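Local coordinates for protein aminotransferase, class I (Staphylococcus aureus, PDB 2O1B) that probably catalyses pyridoxal-5'-phosphate-dependent transfer of amino groups between amino acids and 2-oxo acids, as an aspartate aminotransferase of class I, at residues T314-F319 with V331-G336; Q358-L363 with L396-Y401; E201-A206 with K231-L236; Q63-H68 with N299-F304; E342-P345 with Q351-Q354. One frame throughout, in Å; residues are numbered along the deposited sequence.

Interaction 1 (T314-F319 with V331-G336)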
# COMPACT_ATOMS: atom_id res chain seq x y z
N THR A 314 -2.39 -34.41 0.47
CA THR A 314 -2.31 -35.53 1.40
C THR A 314 -2.68 -35.12 2.83
O THR A 314 -3.39 -35.84 3.52
CB THR A 314 -0.94 -36.27 1.36
OG1 THR A 314 -0.02 -35.65 2.26
CG2 THR A 314 -0.36 -36.29 -0.03
N ARG A 315 -2.21 -33.95 3.27
CA ARG A 315 -2.64 -33.39 4.55
C ARG A 315 -4.17 -33.41 4.65
O ARG A 315 -4.73 -33.80 5.68
CB ARG A 315 -2.12 -31.97 4.74
CG ARG A 315 -0.68 -31.88 5.21
CD ARG A 315 -0.27 -30.43 5.38
NE ARG A 315 1.11 -30.32 5.82
CZ ARG A 315 1.73 -29.18 6.08
NH1 ARG A 315 1.10 -28.02 5.95
NH2 ARG A 315 3.00 -29.20 6.47
N ARG A 316 -4.84 -33.02 3.56
CA ARG A 316 -6.30 -33.05 3.46
C ARG A 316 -6.83 -34.48 3.53
O ARG A 316 -7.80 -34.76 4.24
CB ARG A 316 -6.74 -32.41 2.14
CG ARG A 316 -8.25 -32.41 1.91
CD ARG A 316 -8.60 -32.43 0.43
NE ARG A 316 -8.00 -33.56 -0.28
CZ ARG A 316 -8.31 -33.92 -1.53
NH1 ARG A 316 -9.23 -33.25 -2.23
NH2 ARG A 316 -7.69 -34.95 -2.09
N ASP A 317 -6.18 -35.39 2.80
CA ASP A 317 -6.61 -36.80 2.75
C ASP A 317 -6.62 -37.45 4.13
O ASP A 317 -7.55 -38.17 4.47
CB ASP A 317 -5.70 -37.60 1.80
CG ASP A 317 -5.89 -37.22 0.34
OD1 ASP A 317 -5.02 -37.56 -0.49
OD2 ASP A 317 -6.91 -36.56 0.02
N ARG A 318 -5.57 -37.18 4.90
CA ARG A 318 -5.41 -37.73 6.23
C ARG A 318 -6.41 -37.14 7.21
O ARG A 318 -6.99 -37.86 8.02
CB ARG A 318 -3.98 -37.49 6.73
CG ARG A 318 -2.95 -38.36 6.05
CD ARG A 318 -1.54 -37.79 6.18
NE ARG A 318 -1.08 -37.73 7.57
CZ ARG A 318 -0.74 -38.78 8.30
NH1 ARG A 318 -0.82 -40.01 7.80
NH2 ARG A 318 -0.32 -38.61 9.55
N PHE A 319 -6.62 -35.83 7.11
CA PHE A 319 -7.49 -35.14 8.04
C PHE A 319 -8.96 -35.46 7.78
O PHE A 319 -9.72 -35.71 8.72
CB PHE A 319 -7.26 -33.64 7.97
CG PHE A 319 -7.85 -32.88 9.11
CD1 PHE A 319 -7.19 -32.82 10.34
CD2 PHE A 319 -9.05 -32.21 8.97
CE1 PHE A 319 -7.73 -32.12 11.40
CE2 PHE A 319 -9.60 -31.50 10.03
CZ PHE A 319 -8.94 -31.45 11.24
N VAL A 331 -17.51 -30.44 4.38
CA VAL A 331 -17.54 -30.30 2.93
C VAL A 331 -16.13 -30.63 2.43
O VAL A 331 -15.15 -29.98 2.81
CB VAL A 331 -18.02 -28.90 2.51
CG1 VAL A 331 -17.84 -28.67 1.01
CG2 VAL A 331 -19.49 -28.72 2.90
N HIS A 332 -16.03 -31.69 1.63
CA HIS A 332 -14.76 -32.12 1.04
C HIS A 332 -14.08 -30.94 0.33
O HIS A 332 -14.72 -30.23 -0.46
CB HIS A 332 -15.02 -33.30 0.08
CG HIS A 332 -13.81 -33.77 -0.68
ND1 HIS A 332 -13.73 -33.72 -2.05
CD2 HIS A 332 -12.64 -34.31 -0.25
CE1 HIS A 332 -12.56 -34.20 -2.44
NE2 HIS A 332 -11.88 -34.56 -1.37
N ALA A 333 -12.80 -30.73 0.64
CA ALA A 333 -12.01 -29.65 0.06
C ALA A 333 -11.42 -30.07 -1.28
O ALA A 333 -10.84 -31.14 -1.40
CB ALA A 333 -10.87 -29.28 1.00
N LYS A 334 -11.55 -29.21 -2.28
CA LYS A 334 -11.07 -29.54 -3.62
C LYS A 334 -9.80 -28.76 -3.97
O LYS A 334 -9.05 -29.13 -4.87
CB LYS A 334 -12.15 -29.27 -4.66
CG LYS A 334 -13.49 -29.97 -4.39
CD LYS A 334 -14.45 -29.69 -5.54
CE LYS A 334 -15.89 -29.88 -5.13
NZ LYS A 334 -16.72 -29.44 -6.27
N GLY A 335 -9.59 -27.68 -3.23
CA GLY A 335 -8.38 -26.88 -3.33
C GLY A 335 -8.22 -25.96 -2.13
O GLY A 335 -9.04 -25.99 -1.19
N GLY A 336 -7.16 -25.16 -2.13
CA GLY A 336 -6.87 -24.28 -1.00
C GLY A 336 -6.19 -25.05 0.12
O GLY A 336 -5.65 -26.12 -0.10
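Arg316, on the long helix 302-325, reaches over to His332 and Ala333 in the loop between strands 330-331 and 338-342. These strands belong to the four-stranded antiparallel sheet of the small C-terminal domain, in the fold-type I aminotransferase architecture, so the contact ties a sheet connection to that helix. The Arg316 side chain sets off toward the loop from CB. Its CG lies 4.2 Å from Ala333 CB; CD comes nearer to the same methyl, at 3.9 Å, and nearer still to Ala333 O, at 3.2 Å. The chain then turns about its CG-CD bond (chi3 56°), which brings the guanidinium round to two different partners. On the helix side, NE makes a weak bond of 3.2 Å to Asp317 OD2, while NH2 forms a salt bridge with Asp317 OD2 at 2.8 Å, using the syn lone pair of that oxygen but tilted from the guanidinium plane. NE and NH2 are thus both held by one carboxylate oxygen. The His332 ring lies over one guanidinium face, the two planes 35° apart. Ala333 N is hydrogen-bonded to Glu320 of the same helix. At the tip, Arg316 NH1 donates in the plane of the guanidinium to Ala333 O, a bond of 2.8 Å that is nearly straight (165° at the hydrogen).

Interaction 2 (Q358-L363 with L396-Y401)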
# COMPACT_ATOMS: atom_id res chain seq x y z
N GLN A 358 -11.82 -23.09 24.24
CA GLN A 358 -11.99 -23.31 25.68
C GLN A 358 -11.74 -24.76 26.09
O GLN A 358 -10.93 -25.03 26.98
CB GLN A 358 -13.41 -22.94 26.12
CG GLN A 358 -13.67 -21.45 26.34
CD GLN A 358 -15.03 -21.19 27.01
OE1 GLN A 358 -15.51 -22.00 27.81
NE2 GLN A 358 -15.65 -20.06 26.67
N GLU A 359 -12.46 -25.69 25.46
CA GLU A 359 -12.42 -27.10 25.85
C GLU A 359 -11.27 -27.86 25.20
O GLU A 359 -10.60 -28.64 25.86
CB GLU A 359 -13.75 -27.81 25.55
CG GLU A 359 -15.01 -27.04 25.97
CD GLU A 359 -15.09 -26.74 27.46
OE1 GLU A 359 -14.64 -27.58 28.28
OE2 GLU A 359 -15.63 -25.66 27.81
N LYS A 360 -11.04 -27.61 23.92
CA LYS A 360 -10.11 -28.43 23.13
C LYS A 360 -8.80 -27.74 22.74
O LYS A 360 -7.93 -28.37 22.12
CB LYS A 360 -10.82 -28.97 21.88
CG LYS A 360 -11.92 -29.98 22.20
CD LYS A 360 -11.33 -31.30 22.65
CE LYS A 360 -12.40 -32.31 23.02
NZ LYS A 360 -11.83 -33.68 23.12
N SER A 361 -8.65 -26.47 23.13
CA SER A 361 -7.49 -25.65 22.74
C SER A 361 -7.20 -25.69 21.24
O SER A 361 -6.04 -25.72 20.82
CB SER A 361 -6.24 -26.01 23.56
OG SER A 361 -6.40 -25.68 24.93
N ILE A 362 -8.26 -25.71 20.44
CA ILE A 362 -8.17 -25.61 18.98
C ILE A 362 -8.75 -24.28 18.54
O ILE A 362 -9.94 -24.01 18.75
CB ILE A 362 -8.91 -26.78 18.26
CG1 ILE A 362 -8.25 -28.12 18.57
CG2 ILE A 362 -8.93 -26.55 16.75
CD1 ILE A 362 -9.01 -29.31 18.03
N LEU A 363 -7.92 -23.45 17.92
CA LEU A 363 -8.42 -22.20 17.36
C LEU A 363 -8.86 -22.45 15.93
O LEU A 363 -8.09 -22.97 15.12
CB LEU A 363 -7.36 -21.10 17.39
CG LEU A 363 -7.74 -19.66 17.78
CD1 LEU A 363 -6.88 -18.67 16.96
CD2 LEU A 363 -9.22 -19.34 17.62
N LEU A 396 -10.69 -33.55 17.61
CA LEU A 396 -11.97 -33.29 16.95
C LEU A 396 -12.90 -34.50 16.84
O LEU A 396 -14.12 -34.36 17.00
CB LEU A 396 -11.73 -32.69 15.57
CG LEU A 396 -11.28 -31.23 15.59
CD1 LEU A 396 -10.78 -30.82 14.22
CD2 LEU A 396 -12.43 -30.34 16.04
N THR A 397 -12.33 -35.67 16.58
CA THR A 397 -13.12 -36.91 16.45
C THR A 397 -13.77 -37.33 17.78
O THR A 397 -14.81 -37.98 17.79
CB THR A 397 -12.28 -38.08 15.89
OG1 THR A 397 -11.12 -38.28 16.72
CG2 THR A 397 -11.83 -37.79 14.48
N GLU A 398 -13.14 -36.96 18.89
CA GLU A 398 -13.70 -37.15 20.22
C GLU A 398 -15.07 -36.46 20.36
O GLU A 398 -15.88 -36.83 21.21
CB GLU A 398 -12.73 -36.63 21.29
CG GLU A 398 -13.01 -37.08 22.72
CD GLU A 398 -13.95 -36.15 23.49
OE1 GLU A 398 -14.19 -35.01 23.04
OE2 GLU A 398 -14.44 -36.55 24.56
N LEU A 399 -15.32 -35.48 19.50
CA LEU A 399 -16.55 -34.69 19.56
C LEU A 399 -17.68 -35.25 18.69
O LEU A 399 -18.72 -34.62 18.53
CB LEU A 399 -16.26 -33.23 19.18
CG LEU A 399 -15.20 -32.49 20.00
CD1 LEU A 399 -14.86 -31.16 19.35
CD2 LEU A 399 -15.66 -32.31 21.45
N ALA A 400 -17.46 -36.45 18.15
CA ALA A 400 -18.45 -37.14 17.31
C ALA A 400 -19.83 -37.22 17.95
O ALA A 400 -20.85 -37.11 17.26
CB ALA A 400 -17.95 -38.53 16.94
N TYR A 401 -19.86 -37.42 19.27
CA TYR A 401 -21.11 -37.49 20.03
C TYR A 401 -21.98 -36.23 19.89
O TYR A 401 -23.20 -36.30 20.03
CB TYR A 401 -20.83 -37.82 21.51
CG TYR A 401 -20.28 -36.66 22.32
CD1 TYR A 401 -21.13 -35.82 23.03
CD2 TYR A 401 -18.91 -36.42 22.38
CE1 TYR A 401 -20.63 -34.75 23.77
CE2 TYR A 401 -18.39 -35.35 23.12
CZ TYR A 401 -19.27 -34.52 23.81
OH TYR A 401 -18.77 -33.45 24.54
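The carboxylate of Glu398 takes the ammonium of Lys360 over its face: NZ stands above the plane, 62° out of it, and forms a salt bridge of 2.7 Å with OE1. This approach of the ammonium to OE1 from above the carboxylate plane is consistent with an electrostatic attraction as much as with a directed bond. A bend near the base of the lysine, about CB-CG (chi2 -73°), carries its outer carbons along the second segment, where CE packs on Leu399 CD2 at 3.6 Å. Lysine and leucine run past each other in opposite directions, so that the CE methylene lies beside Leu399 while the charged end meets the Glu398 side chain at about a right angle. Deeper in, Ile362 CD1 abuts Leu396 CG at 3.8 Å and reaches CD2 at 4.1 Å, the side chains crossing at a slant. Between the lysine and the isoleucine, Ser361 leaves the helix with a positive phi (50°), turning the chain from helix 349-360 into strand 362-363. That strand pairs in parallel with strand 50-51. Leu396 of helix 388-397 also packs on Leu356 of helix 349-360, and Leu399 touches Phe355 and Leu356, so the contact joins helices 349-360 and 388-397 beside the short two-stranded sheet.

Interaction 3 (E201-A206 with K231-L236)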
# COMPACT_ATOMS: atom_id res chain seq x y z
N GLU A 201 -15.67 -24.55 -17.74
CA GLU A 201 -17.08 -24.39 -18.10
C GLU A 201 -17.83 -23.45 -17.17
O GLU A 201 -18.72 -22.73 -17.62
CB GLU A 201 -17.78 -25.75 -18.17
CG GLU A 201 -17.38 -26.62 -19.37
CD GLU A 201 -15.95 -27.17 -19.26
OE1 GLU A 201 -15.25 -27.25 -20.29
OE2 GLU A 201 -15.53 -27.53 -18.14
N VAL A 202 -17.51 -23.46 -15.87
CA VAL A 202 -18.22 -22.53 -14.96
C VAL A 202 -17.78 -21.08 -15.23
O VAL A 202 -18.57 -20.15 -15.10
CB VAL A 202 -18.24 -22.93 -13.43
CG1 VAL A 202 -17.74 -24.36 -13.18
CG2 VAL A 202 -17.53 -21.93 -12.54
N PHE A 203 -16.53 -20.92 -15.65
CA PHE A 203 -16.05 -19.61 -16.11
C PHE A 203 -16.70 -19.24 -17.45
O PHE A 203 -17.11 -18.09 -17.64
CB PHE A 203 -14.51 -19.56 -16.18
CG PHE A 203 -13.82 -19.44 -14.82
CD1 PHE A 203 -14.34 -18.62 -13.82
CD2 PHE A 203 -12.65 -20.14 -14.56
CE1 PHE A 203 -13.70 -18.51 -12.57
CE2 PHE A 203 -12.00 -20.04 -13.32
CZ PHE A 203 -12.53 -19.22 -12.32
N ASP A 204 -16.85 -20.21 -18.35
CA ASP A 204 -17.55 -19.97 -19.61
C ASP A 204 -18.93 -19.37 -19.34
O ASP A 204 -19.33 -18.41 -20.01
CB ASP A 204 -17.69 -21.25 -20.44
CG ASP A 204 -16.36 -21.72 -21.04
OD1 ASP A 204 -16.29 -22.86 -21.53
OD2 ASP A 204 -15.39 -20.94 -21.04
N GLU A 205 -19.65 -19.93 -18.37
CA GLU A 205 -21.02 -19.52 -18.09
C GLU A 205 -21.09 -18.09 -17.55
O GLU A 205 -21.98 -17.32 -17.92
CB GLU A 205 -21.71 -20.50 -17.12
CG GLU A 205 -23.23 -20.34 -17.09
CD GLU A 205 -23.93 -21.15 -16.00
OE1 GLU A 205 -23.29 -22.00 -15.35
OE2 GLU A 205 -25.14 -20.91 -15.79
N ALA A 206 -20.14 -17.76 -16.68
CA ALA A 206 -20.05 -16.45 -16.04
C ALA A 206 -19.78 -15.39 -17.09
O ALA A 206 -20.46 -14.36 -17.14
CB ALA A 206 -18.95 -16.46 -14.99
N LYS A 231 -5.81 -29.36 -11.85
CA LYS A 231 -5.18 -28.03 -11.84
C LYS A 231 -6.29 -27.00 -11.95
O LYS A 231 -7.16 -27.12 -12.79
CB LYS A 231 -4.22 -27.88 -13.02
CG LYS A 231 -3.61 -26.49 -13.16
CD LYS A 231 -2.28 -26.52 -13.94
CE LYS A 231 -1.59 -25.15 -13.93
NZ LYS A 231 -1.27 -24.67 -12.53
N ASN A 232 -6.26 -26.00 -11.08
CA ASN A 232 -7.28 -24.94 -11.12
C ASN A 232 -7.17 -24.13 -12.40
O ASN A 232 -6.06 -23.76 -12.78
CB ASN A 232 -7.13 -24.01 -9.92
CG ASN A 232 -7.33 -24.71 -8.60
OD1 ASN A 232 -8.38 -25.32 -8.35
ND2 ASN A 232 -6.34 -24.61 -7.73
N PRO A 233 -8.31 -23.86 -13.05
CA PRO A 233 -8.31 -23.04 -14.26
C PRO A 233 -8.28 -21.53 -14.00
O PRO A 233 -8.79 -21.06 -12.98
CB PRO A 233 -9.64 -23.42 -14.92
CG PRO A 233 -10.51 -23.75 -13.81
CD PRO A 233 -9.66 -24.33 -12.71
N SER A 234 -7.67 -20.81 -14.94
CA SER A 234 -7.71 -19.36 -14.95
C SER A 234 -9.02 -18.91 -15.61
O SER A 234 -9.46 -19.53 -16.57
CB SER A 234 -6.52 -18.82 -15.75
OG SER A 234 -6.56 -17.41 -15.87
N ILE A 235 -9.63 -17.84 -15.11
CA ILE A 235 -10.79 -17.25 -15.80
C ILE A 235 -10.36 -16.67 -17.16
O ILE A 235 -11.17 -16.58 -18.09
CB ILE A 235 -11.49 -16.17 -14.94
CG1 ILE A 235 -12.87 -15.83 -15.53
CG2 ILE A 235 -10.60 -14.91 -14.77
CD1 ILE A 235 -13.76 -14.98 -14.61
N LEU A 236 -9.09 -16.29 -17.28
CA LEU A 236 -8.57 -15.71 -18.52
C LEU A 236 -8.25 -16.75 -19.60
O LEU A 236 -8.01 -16.38 -20.75
CB LEU A 236 -7.36 -14.82 -18.26
CG LEU A 236 -7.50 -13.67 -17.26
CD1 LEU A 236 -6.24 -12.84 -17.30
CD2 LEU A 236 -8.69 -12.81 -17.57
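Phe203 and Ile235 bury the greater part of this interface, with Pro233 adding a smaller share. The phenyl ring of Phe203 lies under the isoleucine: Ile235 CB sits over the centre of the ring, 3.8 Å from the centroid and only 7° off the ring normal, a CH-pi contact of face type. The side chains meet at about a right angle. Ile235 CG1 stands anti to its own backbone N (chi1 -166°), which sends that branch over the CG side of the ring, 3.6 Å from Phe203 CD1. Pro233 works at the rim instead. Its backbone O lies at the ring edge, near the plane, 3.4 Å from Phe203 CE2, and its CG touches CE2 at 4.0 Å.

Helix 200-210, which carries Phe203, follows strand 182-187 and precedes the neighbouring parallel strand 216-220, so it forms the helical arm of a beta-alpha-beta crossover in the seven-stranded mixed sheet of the large, cofactor-binding domain. Ile235 packs on Ile217 and His219 of strand 216-220, and Phe203 meets His219 edge-to-face; helix, loop and strand meet in one cluster. Ser234 shapes the turn of this loop: its OG accepts from Leu236 N at 3.1 Å, an ST turn, and is also hydrogen-bonded to Glu247. The other oxygen of Glu247 takes the backbone N of Ile235, so the carboxylate grips two consecutive residues, which is consistent with positioning Ile235 over the ring.

Interaction 4 (Q63-H68 with N299-F304)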
# COMPACT_ATOMS: atom_id res chain seq x y z
N GLN A 63 15.11 -21.26 -0.27
CA GLN A 63 16.39 -20.57 -0.05
C GLN A 63 16.85 -19.75 -1.26
O GLN A 63 17.40 -18.66 -1.09
CB GLN A 63 17.48 -21.56 0.38
CG GLN A 63 18.80 -20.88 0.83
CD GLN A 63 18.61 -19.96 2.04
OE1 GLN A 63 17.82 -20.25 2.94
NE2 GLN A 63 19.34 -18.84 2.05
N GLY A 64 16.58 -20.25 -2.46
CA GLY A 64 16.93 -19.55 -3.69
C GLY A 64 16.32 -18.16 -3.83
O GLY A 64 16.97 -17.25 -4.32
N ILE A 65 15.06 -18.01 -3.39
CA ILE A 65 14.39 -16.71 -3.41
C ILE A 65 15.03 -15.77 -2.40
O ILE A 65 15.33 -14.60 -2.71
CB ILE A 65 12.86 -16.85 -3.15
CG1 ILE A 65 12.22 -17.67 -4.29
CG2 ILE A 65 12.19 -15.48 -3.02
CD1 ILE A 65 10.84 -18.25 -3.98
N ILE A 66 15.25 -16.29 -1.20
CA ILE A 66 15.99 -15.59 -0.15
C ILE A 66 17.37 -15.12 -0.61
O ILE A 66 17.70 -13.94 -0.44
CB ILE A 66 16.10 -16.44 1.16
CG1 ILE A 66 14.71 -16.79 1.70
CG2 ILE A 66 16.88 -15.69 2.23
CD1 ILE A 66 13.80 -15.57 1.96
N ASP A 67 18.18 -16.02 -1.19
CA ASP A 67 19.53 -15.64 -1.67
C ASP A 67 19.51 -14.50 -2.68
O ASP A 67 20.34 -13.60 -2.63
CB ASP A 67 20.26 -16.82 -2.32
CG ASP A 67 20.42 -18.00 -1.40
OD1 ASP A 67 20.56 -19.14 -1.92
OD2 ASP A 67 20.42 -17.79 -0.16
N HIS A 68 18.56 -14.56 -3.61
CA HIS A 68 18.43 -13.51 -4.62
C HIS A 68 17.91 -12.18 -4.08
O HIS A 68 18.31 -11.12 -4.56
CB HIS A 68 17.62 -13.99 -5.82
CG HIS A 68 18.49 -14.66 -6.85
ND1 HIS A 68 18.83 -14.06 -8.04
CD2 HIS A 68 19.15 -15.85 -6.81
CE1 HIS A 68 19.64 -14.87 -8.71
NE2 HIS A 68 19.85 -15.95 -7.99
N ASN A 299 9.88 -17.15 -12.16
CA ASN A 299 10.67 -17.79 -13.21
C ASN A 299 11.12 -19.21 -12.90
O ASN A 299 11.25 -20.03 -13.81
CB ASN A 299 11.90 -16.94 -13.57
CG ASN A 299 11.55 -15.69 -14.37
OD1 ASN A 299 12.36 -14.77 -14.46
ND2 ASN A 299 10.34 -15.65 -14.95
N HIS A 300 11.38 -19.51 -11.64
CA HIS A 300 12.09 -20.76 -11.33
C HIS A 300 11.35 -21.79 -10.48
O HIS A 300 11.87 -22.89 -10.28
CB HIS A 300 13.44 -20.45 -10.69
CG HIS A 300 14.37 -19.69 -11.57
ND1 HIS A 300 14.62 -18.35 -11.41
CD2 HIS A 300 15.12 -20.09 -12.63
CE1 HIS A 300 15.48 -17.95 -12.33
NE2 HIS A 300 15.79 -18.99 -13.09
N TYR A 301 10.16 -21.46 -9.99
CA TYR A 301 9.53 -22.32 -8.98
C TYR A 301 8.19 -22.97 -9.33
O TYR A 301 7.33 -23.17 -8.47
CB TYR A 301 9.48 -21.62 -7.62
CG TYR A 301 10.86 -21.44 -7.01
CD1 TYR A 301 11.64 -20.32 -7.31
CD2 TYR A 301 11.38 -22.39 -6.13
CE1 TYR A 301 12.91 -20.16 -6.76
CE2 TYR A 301 12.64 -22.24 -5.57
CZ TYR A 301 13.40 -21.12 -5.89
OH TYR A 301 14.64 -20.97 -5.32
N ASP A 302 8.03 -23.34 -10.60
CA ASP A 302 6.85 -24.09 -11.05
C ASP A 302 6.72 -25.43 -10.32
O ASP A 302 5.63 -25.80 -9.88
CB ASP A 302 6.93 -24.34 -12.56
CG ASP A 302 6.58 -23.11 -13.38
OD1 ASP A 302 6.60 -23.23 -14.63
OD2 ASP A 302 6.29 -22.05 -12.79
N ASP A 303 7.83 -26.16 -10.20
CA ASP A 303 7.83 -27.47 -9.53
C ASP A 303 7.44 -27.33 -8.06
O ASP A 303 6.68 -28.14 -7.52
CB ASP A 303 9.19 -28.16 -9.68
CG ASP A 303 9.51 -28.53 -11.12
OD1 ASP A 303 8.58 -28.57 -11.96
OD2 ASP A 303 10.70 -28.78 -11.42
N PHE A 304 7.96 -26.29 -7.41
CA PHE A 304 7.66 -26.06 -6.00
C PHE A 304 6.18 -25.80 -5.80
O PHE A 304 5.62 -26.27 -4.81
CB PHE A 304 8.50 -24.90 -5.45
CG PHE A 304 8.19 -24.56 -4.02
CD1 PHE A 304 7.29 -23.54 -3.71
CD2 PHE A 304 8.82 -25.24 -2.98
CE1 PHE A 304 7.01 -23.21 -2.39
CE2 PHE A 304 8.55 -24.93 -1.64
CZ PHE A 304 7.63 -23.90 -1.35
O HOH W 1 15.36 -22.98 -3.57
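Tyr301 lies beneath Ile65, which comes over one face of its phenol ring. Ile65 CD1 is 4.1 Å from the ring centroid, 18° off the normal, and its foot falls toward the rim; this is a CH-pi contact. CG1 approaches the ring at Tyr301 CE1, 3.6 Å away. With CG1 beside the backbone N (chi1 -64°), the isoleucine lies along the phenol, and the two side chains slide past each other in opposite directions.

The hydroxyl meets a different residue. Tyr301 OH comes 3.1 Å from Gly64 CA, which stands at the ring edge near its plane; with no side chain on Gly64, the oxygen can reach the helix backbone itself. A water lying in plane with the ring connects the two sides, hydrogen-bonded to Tyr301 OH at 2.8 Å and accepting from Gly64 N at 3.2 Å. That amide belongs to the first turn of helix 63-72, where the amides have no helical acceptor before them. Tyr301 itself occupies the joint between helices 288-300 and 302-325 and is at the N-cap position of the second, so the contact seats the start of one helix on the break between two others. Ile66, next along helix 63-72, touches Gln79 of the second subunit, while Ile65 also packs on Ala293 and Ala297 of helix 288-300.

Interaction 5 (E342-P345 with Q351-Q354)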
# COMPACT_ATOMS: atom_id res chain seq x y z
N GLU A 342 -18.89 -28.61 9.39
CA GLU A 342 -20.17 -28.29 10.02
C GLU A 342 -20.02 -28.12 11.53
O GLU A 342 -19.27 -28.87 12.17
CB GLU A 342 -21.21 -29.38 9.75
CG GLU A 342 -21.62 -29.52 8.29
CD GLU A 342 -22.97 -30.20 8.10
OE1 GLU A 342 -23.85 -30.08 8.97
OE2 GLU A 342 -23.15 -30.88 7.06
N THR A 343 -20.71 -27.14 12.09
CA THR A 343 -20.92 -27.08 13.53
C THR A 343 -21.97 -28.12 13.93
O THR A 343 -22.87 -28.46 13.14
CB THR A 343 -21.35 -25.69 14.02
OG1 THR A 343 -22.62 -25.34 13.46
CG2 THR A 343 -20.29 -24.65 13.69
N PRO A 344 -21.88 -28.65 15.17
CA PRO A 344 -22.87 -29.61 15.62
C PRO A 344 -24.15 -28.89 15.99
O PRO A 344 -24.11 -27.67 16.18
CB PRO A 344 -22.22 -30.22 16.87
CG PRO A 344 -21.25 -29.24 17.33
CD PRO A 344 -20.86 -28.38 16.19
N PRO A 345 -25.27 -29.63 16.08
CA PRO A 345 -26.52 -28.97 16.49
C PRO A 345 -26.37 -28.27 17.85
O PRO A 345 -25.68 -28.78 18.74
CB PRO A 345 -27.54 -30.12 16.56
CG PRO A 345 -26.80 -31.38 16.34
CD PRO A 345 -25.46 -31.06 15.77
N GLN A 351 -20.15 -19.91 18.70
CA GLN A 351 -20.28 -20.76 19.88
C GLN A 351 -19.38 -21.99 19.77
O GLN A 351 -18.75 -22.38 20.75
CB GLN A 351 -21.73 -21.19 20.07
CG GLN A 351 -22.62 -20.10 20.65
CD GLN A 351 -24.09 -20.40 20.52
OE1 GLN A 351 -24.51 -21.23 19.71
NE2 GLN A 351 -24.91 -19.71 21.32
N PHE A 352 -19.31 -22.58 18.58
CA PHE A 352 -18.42 -23.72 18.36
C PHE A 352 -16.96 -23.29 18.38
O PHE A 352 -16.11 -24.03 18.88
CB PHE A 352 -18.77 -24.43 17.04
CG PHE A 352 -18.21 -25.84 16.94
CD1 PHE A 352 -17.59 -26.27 15.77
CD2 PHE A 352 -18.31 -26.74 18.01
CE1 PHE A 352 -17.09 -27.56 15.65
CE2 PHE A 352 -17.81 -28.04 17.91
CZ PHE A 352 -17.19 -28.45 16.72
N GLU A 353 -16.66 -22.10 17.87
CA GLU A 353 -15.30 -21.54 17.94
C GLU A 353 -14.86 -21.40 19.39
O GLU A 353 -13.77 -21.84 19.76
CB GLU A 353 -15.21 -20.19 17.23
CG GLU A 353 -13.82 -19.55 17.31
CD GLU A 353 -13.84 -18.02 17.29
OE1 GLU A 353 -14.93 -17.41 17.20
OE2 GLU A 353 -12.73 -17.42 17.37
N GLN A 354 -15.71 -20.80 20.22
CA GLN A 354 -15.41 -20.63 21.63
C GLN A 354 -15.30 -21.97 22.37
O GLN A 354 -14.37 -22.16 23.16
CB GLN A 354 -16.42 -19.68 22.30
CG GLN A 354 -15.86 -18.93 23.51
CD GLN A 354 -14.71 -17.96 23.18
OE1 GLN A 354 -14.49 -17.57 22.02
NE2 GLN A 354 -13.98 -17.56 24.22
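Pro344 presses on the ring of Phe352 in the tight half of this contact. Its CD stands over the centre of one face, 3.5 Å from the centroid and 10° off the normal, a CH-pi contact. CG follows, 3.7 Å from Phe352 CE2, so one side of the pyrrolidine leans on the aromatic at a slant. Thr343 fills in nearer the helix backbone: its methyl CG2 touches Phe352 CB at 3.7 Å and CD1 at 3.8 Å. Phe352 has CG anti to its own N (chi1 -162°), the torsion that directs the ring at the proline. The Glu342 end is looser. Its backbone O comes no nearer than 4.3 Å to Phe352 CE1 and is hydrogen-bonded to Tyr403 OH, while its side chain starts away from the helix. Pro345 and Gln351, toward solvent, take no part. Outside the pair, Thr343 OG1 is hydrogen-bonded to Tyr347 O, and the phenylalanine also packs on Val378 of strand 377-381 and on Tyr403. The arrangement is a strand-loop-helix connection, in which a loop leads from strand 338-342 to helix 349-360 and Phe352 of the first turn packs back on the loop, within the small alpha/beta domain of fold-type I aminotransferases.

Interactions 1, 2 and 5 gather in the small domain. Interactions 2 and 5 share helix 349-360, their centres 10 Å apart, and touch where Leu363 CD2 meets Glu353 OE2 at 4.0 Å; interactions 1 and 2 touch through Phe319 CZ and Leu396 CD1 at 3.6 Å. Interactions 1 and 4 both draw on helix 302-325, though their centres are about 26 Å apart. Interaction 3 is nested in the chain loop closed by interaction 4. None of them is in the pyridoxal-5'-phosphate pocket; the side chain of Phe203 in interaction 3 is about 12 Å from the cofactor and that of Ala333 in interaction 1 about 13 Å.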